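Local coordinates for 1,4-dihydroxy-2-naphthoyl-CoA hydrolase (Escherichia coli, PDB 4K49), which hydrolyses the thioester bond of 1,4-dihydroxy-2-naphthoyl-CoA in menaquinone biosynthesis and also acts on many other acyl-CoA thioesters, at residues V60-I65 and L83-N88. Residues are numbered along the deposited sequence; the frame is centred on the assembly and turned at random.
With HFQ (2,4-dihydroxyphenacyl coenzyme A), chain F.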
loop_
_atom_site.group_PDB
_atom_site.type_symbol
_atom_site.label_atom_id
_atom_site.label_comp_id
_atom_site.label_asym_id
_atom_site.label_seq_id
_atom_site.Cartn_x
_atom_site.Cartn_y
_atom_site.Cartn_z
ATOM N N VAL A 60 -1.042 -1.253 -2.977
ATOM C CA VAL A 60 -0.320 -0.680 -4.113
ATOM C C VAL A 60 -1.081 -0.993 -5.404
ATOM O O VAL A 60 -1.294 -0.118 -6.267
ATOM C CB VAL A 60 1.122 -1.202 -4.217
ATOM C CG1 VAL A 60 1.743 -0.742 -5.526
ATOM C CG2 VAL A 60 1.967 -0.683 -3.047
ATOM N N LEU A 61 -1.522 -2.233 -5.519
ATOM C CA LEU A 61 -2.329 -2.629 -6.675
ATOM C C LEU A 61 -3.611 -1.803 -6.764
ATOM O O LEU A 61 -3.942 -1.285 -7.824
ATOM C CB LEU A 61 -2.659 -4.118 -6.603
ATOM C CG LEU A 61 -3.493 -4.676 -7.760
ATOM C CD1 LEU A 61 -2.821 -4.485 -9.131
ATOM C CD2 LEU A 61 -3.780 -6.130 -7.491
ATOM N N ALA A 62 -4.332 -1.675 -5.650
ATOM C CA ALA A 62 -5.572 -0.902 -5.654
ATOM C C ALA A 62 -5.333 0.559 -6.030
ATOM O O ALA A 62 -6.049 1.125 -6.864
ATOM C CB ALA A 62 -6.270 -1.007 -4.306
ATOM N N GLU A 63 -4.338 1.190 -5.421
ATOM C CA GLU A 63 -4.114 2.592 -5.734
ATOM C C GLU A 63 -3.570 2.772 -7.159
ATOM O O GLU A 63 -3.877 3.763 -7.809
ATOM C CB GLU A 63 -3.225 3.286 -4.697
ATOM C CG GLU A 63 -3.152 4.802 -4.944
ATOM C CD GLU A 63 -2.894 5.617 -3.700
ATOM O OE1 GLU A 63 -3.005 5.090 -2.572
ATOM O OE2 GLU A 63 -2.574 6.810 -3.849
ATOM N N SER A 64 -2.798 1.805 -7.656
ATOM C CA SER A 64 -2.302 1.868 -9.036
ATOM C C SER A 64 -3.441 1.824 -10.055
ATOM O O SER A 64 -3.483 2.629 -10.996
ATOM C CB SER A 64 -1.332 0.713 -9.332
ATOM O OG SER A 64 -0.185 0.758 -8.496
ATOM N N ILE A 65 -4.363 0.879 -9.879
ATOM C CA ILE A 65 -5.464 0.740 -10.829
ATOM C C ILE A 65 -6.419 1.929 -10.704
ATOM O O ILE A 65 -6.738 2.582 -11.703
ATOM C CB ILE A 65 -6.248 -0.568 -10.622
ATOM C CG1 ILE A 65 -5.308 -1.773 -10.667
ATOM C CG2 ILE A 65 -7.332 -0.730 -11.703
ATOM C CD1 ILE A 65 -6.042 -3.074 -10.352
ATOM N N LEU A 83 -5.938 10.692 -2.830
ATOM C CA LEU A 83 -6.179 11.544 -1.671
ATOM C C LEU A 83 -6.349 10.716 -0.399
ATOM O O LEU A 83 -5.782 11.036 0.659
ATOM C CB LEU A 83 -7.422 12.408 -1.912
ATOM C CG LEU A 83 -7.751 13.363 -0.762
ATOM C CD1 LEU A 83 -6.673 14.436 -0.595
ATOM C CD2 LEU A 83 -9.133 14.007 -0.947
ATOM N N GLU A 84 -7.143 9.653 -0.497
ATOM C CA GLU A 84 -7.383 8.780 0.650
ATOM C C GLU A 84 -7.572 7.373 0.146
ATOM O O GLU A 84 -8.259 7.154 -0.850
ATOM C CB GLU A 84 -8.636 9.224 1.417
ATOM C CG GLU A 84 -8.695 8.705 2.863
ATOM C CD GLU A 84 -9.354 7.339 3.005
ATOM O OE1 GLU A 84 -9.927 6.830 2.009
ATOM O OE2 GLU A 84 -9.306 6.767 4.129
ATOM N N ILE A 85 -6.956 6.409 0.812
ATOM C CA ILE A 85 -7.114 5.034 0.382
ATOM C C ILE A 85 -7.446 4.188 1.588
ATOM O O ILE A 85 -6.944 4.442 2.677
ATOM C CB ILE A 85 -5.828 4.501 -0.330
ATOM C CG1 ILE A 85 -5.986 3.035 -0.717
ATOM C CG2 ILE A 85 -4.622 4.623 0.560
ATOM C CD1 ILE A 85 -6.343 2.843 -2.142
ATOM N N ASN A 86 -8.316 3.199 1.410
ATOM C CA ASN A 86 -8.594 2.265 2.492
ATOM C C ASN A 86 -8.862 0.882 1.925
ATOM O O ASN A 86 -9.183 0.749 0.742
ATOM C CB ASN A 86 -9.773 2.746 3.336
ATOM C CG ASN A 86 -11.022 2.999 2.506
ATOM O OD1 ASN A 86 -11.759 2.069 2.180
ATOM N ND2 ASN A 86 -11.275 4.265 2.177
ATOM N N ALA A 87 -8.706 -0.144 2.764
ATOM C CA ALA A 87 -8.829 -1.520 2.311
ATOM C C ALA A 87 -9.100 -2.458 3.466
ATOM O O ALA A 87 -8.657 -2.222 4.598
ATOM C CB ALA A 87 -7.566 -1.955 1.576
ATOM N N ASN A 88 -9.833 -3.525 3.175
ATOM C CA ASN A 88 -10.010 -4.594 4.131
ATOM C C ASN A 88 -9.307 -5.820 3.573
ATOM O O ASN A 88 -9.523 -6.191 2.408
ATOM C CB ASN A 88 -11.493 -4.893 4.340
ATOM C CG ASN A 88 -11.734 -5.776 5.535
ATOM O OD1 ASN A 88 -11.412 -6.973 5.514
ATOM N ND2 ASN A 88 -12.285 -5.194 6.603
HETATM C CB HFQ F . -1.555 8.335 -6.562
HETATM N N1A HFQ F . -0.315 21.051 -7.347
HETATM O O1A HFQ F . -3.197 23.235 1.564
HETATM P P1A HFQ F . -2.586 21.823 1.584
HETATM C C1B HFQ F . -0.638 7.167 -7.036
HETATM O O1B HFQ F . 0.125 6.607 -6.183
HETATM C C1D HFQ F . 0.423 21.878 -2.547
HETATM S S1P HFQ F . -0.650 9.871 -6.446
HETATM C C2A HFQ F . 0.778 20.831 -6.598
HETATM O O2A HFQ F . -1.815 21.590 2.893
HETATM P P2A HFQ F . -4.673 20.672 0.200
HETATM C C2B HFQ F . -0.610 6.717 -8.447
HETATM O O2B HFQ F . -0.499 5.266 -12.335
HETATM C C2D HFQ F . 0.160 22.964 -1.690
HETATM O O2D HFQ F . 0.683 24.206 -2.179
HETATM C C2P HFQ F . 0.460 9.739 -5.066
HETATM N N3A HFQ F . 0.784 21.125 -5.286
HETATM O O3A HFQ F . -3.699 20.741 1.456
HETATM C C3B HFQ F . -0.218 5.393 -8.689
HETATM O O3B HFQ F . -1.353 8.867 -9.327
HETATM C C3D HFQ F . 0.878 22.598 -0.505
HETATM O O3D HFQ F . 2.287 22.767 -0.814
HETATM P P3D HFQ F . 3.229 23.849 -0.007
HETATM C C3P HFQ F . -0.140 9.849 -3.700
HETATM C C4A HFQ F . -0.317 21.652 -4.701
HETATM O O4A HFQ F . -5.943 20.087 0.612
HETATM C C4B HFQ F . -0.181 4.924 -9.977
HETATM C C4D HFQ F . 0.647 21.184 -0.382
HETATM O O4D HFQ F . 0.271 20.736 -1.715
HETATM N N4P HFQ F . -0.921 10.959 -3.468
HETATM C C5A HFQ F . -1.465 21.896 -5.439
HETATM O O5A HFQ F . -4.958 22.059 -0.386
HETATM C C5B HFQ F . -0.535 5.761 -11.039
HETATM C C5D HFQ F . -0.453 20.946 0.560
HETATM O O5D HFQ F . -1.612 21.661 0.367
HETATM C C5P HFQ F . -0.352 12.252 -3.369
HETATM O O5P HFQ F . 0.917 12.421 -3.478
HETATM C C6A HFQ F . -1.443 21.576 -6.820
HETATM N N6A HFQ F . -2.606 21.800 -7.643
HETATM O O6A HFQ F . -3.944 19.798 -0.865
HETATM C C6B HFQ F . -0.926 7.084 -10.804
HETATM C C6P HFQ F . -1.218 13.462 -3.113
HETATM N N7A HFQ F . -2.394 22.417 -4.573
HETATM O O7A HFQ F . 3.151 25.257 -0.789
HETATM C C7B HFQ F . -0.960 7.558 -9.520
HETATM C C7P HFQ F . -0.733 14.219 -1.869
HETATM C C8A HFQ F . -1.854 22.512 -3.345
HETATM O O8A HFQ F . 2.752 24.020 1.353
HETATM N N8P HFQ F . -1.645 15.219 -1.344
HETATM N N9A HFQ F . -0.591 22.051 -3.431
HETATM O O9A HFQ F . 4.676 23.335 -0.007
HETATM C C9P HFQ F . -1.625 16.563 -1.929
HETATM O O9P HFQ F . -0.874 16.799 -2.808
HETATM C CAP HFQ F . -2.592 17.583 -1.352
HETATM O OAP HFQ F . -3.339 16.999 -0.325
HETATM C CBP HFQ F . -3.557 18.103 -2.420
HETATM C CCP HFQ F . -4.557 18.896 -1.698
HETATM C CDP HFQ F . -2.783 19.000 -3.406
HETATM C CEP HFQ F . -4.191 16.967 -3.117
#
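Glu63 and Ile85 meet where the helix rests on the strand, and Ile85 does nearly all the touching from the helix-facing side of the strand. Its CG2 lies 3.6 Å from Glu63 OE1, its CB almost as near, while CD1 lies 4.1 Å from Glu63 CB. With chi1 at 177°, Ile85 CG1 points opposite the backbone N and carries that methyl along the helix as far as Ala62, whose CB is 4.4 Å from Ile85 CD1. This is the tight side: buried and held by van der Waals contact, with the carboxylate oxygen resting on Ile85 and no hydrogen bond between the segments.

The glutamate runs out extended, its CG anti to the backbone N (chi1 -173°), which brings the carboxylate to the pocket of the phenacyl-CoA. Its two oxygens do different jobs. OE1, pressed on Ile85, is hydrogen-bonded to His89 NE2 of the second subunit; Glu63 OE2 stands 3.3 Å from ligand CB, the methylene between the sulfur and the ketone, consistent with the inferred role of Glu63 as nucleophile or proton acceptor. A glutamine in its place, with an amide for the carboxylate, would probably disturb the bond to His89 of the second subunit and leave the ligand methylene without the acid group that faces it.

The other face of the strand is looser: the partly exposed Glu84 points away from the helix, and the buried Asn86 bonds to it, Asn86 ND2 reaching the syn lone pair of Glu84 OE1 at 2.9 Å, with that oxygen near the plane of the Asn86 amide.

In the hotdog fold, helix 55-72 is the sausage and the antiparallel sheet the bun. Leu61 and Ile65 pack on strand 36-41, Ala62 and Ile85 meet Ser129 of strand 125-135, and strand 80-89 pairs with a strand of the second subunit, carrying the sheet across the dimer interface.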